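Side-chain contact in flavodoxin, WrbA-like protein (Agrobacterium tumefaciens, PDB 3D7N), which probably binds FMN and transfers electrons from NAD(P)H to quinones, as WrbA-like members of the flavodoxin superfamily do: residues N109-Q112 / Y113-L116. Residues are numbered along the deposited sequence; the frame is centred on the assembly and turned at random.
Sequences NTLQ and YLVL
With CG of Leu111 beside its backbone N (chi1 -66°) and Leu114 turned off the usual staggered positions (chi1 -102°, chi2 27°), the two leucines meet through one methyl each. In Leu111, CD1 lies anti to CA, and the other methyl, CD2, makes the contact. CD2 of Leu111 lies 4.1 Å from CD2 of Leu114, and the two side chains cross at a slant. This is an i, i+3 contact on one face of a helix. The twisted torsions of Leu114 also lay its branched end close to the Thr110 carbonyl, with CD2 4.0 Å from Thr110 O.

Four consecutive i to i+4 hydrogen bonds hold the backbone in regular alpha-helix. Leu114 N to Thr110 O is 3.2 Å. Val115 N to Leu111 O is 3.0 Å. CG2 of Val115 lies beside its own backbone N, and this brings it to 3.4 Å from Leu111 O. One residue further on, CG of Leu116 packs 3.4 Å from Gln112 O, the carbonyl that accepts the Leu116 N-H.

The polar ends bond beyond the turn: Asn109 ND2 donates to Gly67 O, Thr110 OG1 bonds Thr64 OG1, and Tyr113 OH bonds Met66 O of the second subunit. Gln112 packs on Gln112 of the third subunit, so this helix also contributes to the tetramer.

Both segments belong to helix 104-120, the crossover helix of a beta-alpha-beta unit between parallel strands 93-100 and 124-126, as expected for a flavodoxin-like fold. Leu111 rests on Thr98 of strand 93-100, Leu114 reaches Phe60 and Thr62 of strand 57-65 and Trp125 of strand 124-126, and Tyr113 packs against Phe73 and Ala77 of helix 71-79.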
loop_
_atom_site.group_PDB
_atom_site.type_symbol
_atom_site.label_atom_id
_atom_site.label_comp_id
_atom_site.label_asym_id
_atom_site.label_seq_id
_atom_site.Cartn_x
_atom_site.Cartn_y
_atom_site.Cartn_z
ATOM N N ASN A 109 -5.950 -2.336 -2.475
ATOM C CA ASN A 109 -5.349 -1.078 -2.838
ATOM C C ASN A 109 -6.361 0.103 -2.913
ATOM O O ASN A 109 -6.072 1.197 -2.478
ATOM C CB ASN A 109 -4.595 -1.205 -4.158
ATOM C CG ASN A 109 -3.729 0.027 -4.436
ATOM O OD1 ASN A 109 -2.886 0.366 -3.612
ATOM N ND2 ASN A 109 -3.974 0.733 -5.567
ATOM N N THR A 110 -7.501 -0.141 -3.512
ATOM C CA THR A 110 -8.595 0.815 -3.625
ATOM C C THR A 110 -9.082 1.170 -2.222
ATOM O O THR A 110 -9.105 2.302 -1.896
ATOM C CB THR A 110 -9.725 0.268 -4.489
ATOM O OG1 THR A 110 -9.185 0.054 -5.785
ATOM C CG2 THR A 110 -10.916 1.254 -4.611
ATOM N N LEU A 111 -9.264 0.185 -1.360
ATOM C CA LEU A 111 -9.740 0.449 -0.014
ATOM C C LEU A 111 -8.740 1.283 0.782
ATOM O O LEU A 111 -9.160 2.211 1.511
ATOM C CB LEU A 111 -10.107 -0.848 0.713
ATOM C CG LEU A 111 -11.314 -1.578 0.100
ATOM C CD1 LEU A 111 -11.609 -2.890 0.837
ATOM C CD2 LEU A 111 -12.492 -0.572 0.047
ATOM N N GLN A 112 -7.463 0.933 0.673
ATOM C CA GLN A 112 -6.383 1.671 1.288
ATOM C C GLN A 112 -6.281 3.087 0.825
ATOM O O GLN A 112 -5.982 3.939 1.654
ATOM C CB GLN A 112 -5.061 0.965 1.107
ATOM C CG GLN A 112 -5.009 -0.282 1.916
ATOM C CD GLN A 112 -3.631 -0.727 2.276
ATOM O OE1 GLN A 112 -2.922 -1.271 1.448
ATOM N NE2 GLN A 112 -3.245 -0.513 3.563
ATOM N N TYR A 113 -6.595 3.382 -0.451
ATOM C CA TYR A 113 -6.690 4.767 -0.904
ATOM C C TYR A 113 -7.831 5.530 -0.186
ATOM O O TYR A 113 -7.748 6.700 0.148
ATOM C CB TYR A 113 -6.873 4.900 -2.431
ATOM C CG TYR A 113 -7.088 6.362 -2.797
ATOM C CD1 TYR A 113 -8.327 6.851 -3.138
ATOM C CD2 TYR A 113 -6.052 7.258 -2.672
ATOM C CE1 TYR A 113 -8.515 8.243 -3.433
ATOM C CE2 TYR A 113 -6.222 8.616 -2.927
ATOM C CZ TYR A 113 -7.450 9.098 -3.276
ATOM O OH TYR A 113 -7.562 10.427 -3.479
ATOM N N LEU A 114 -8.920 4.856 0.013
ATOM C CA LEU A 114 -10.086 5.436 0.603
ATOM C C LEU A 114 -9.790 5.798 2.071
ATOM O O LEU A 114 -10.164 6.840 2.575
ATOM C CB LEU A 114 -11.169 4.380 0.445
ATOM C CG LEU A 114 -12.185 4.598 -0.680
ATOM C CD1 LEU A 114 -11.763 5.408 -1.915
ATOM C CD2 LEU A 114 -12.905 3.316 -1.027
ATOM N N VAL A 115 -9.010 4.961 2.739
ATOM C CA VAL A 115 -8.542 5.283 4.061
ATOM C C VAL A 115 -7.625 6.536 4.082
ATOM O O VAL A 115 -7.771 7.404 4.951
ATOM C CB VAL A 115 -7.770 4.089 4.667
ATOM C CG1 VAL A 115 -7.100 4.535 5.976
ATOM C CG2 VAL A 115 -8.733 2.864 4.849
ATOM N N LEU A 116 -6.702 6.614 3.133
ATOM C CA LEU A 116 -5.841 7.787 2.974
ATOM C C LEU A 116 -6.639 9.074 2.723
ATOM O O LEU A 116 -6.319 10.094 3.282
ATOM C CB LEU A 116 -4.866 7.597 1.826
ATOM C CG LEU A 116 -3.766 6.560 1.990
ATOM C CD1 LEU A 116 -2.808 6.599 0.761
ATOM C CD2 LEU A 116 -2.970 6.787 3.278
#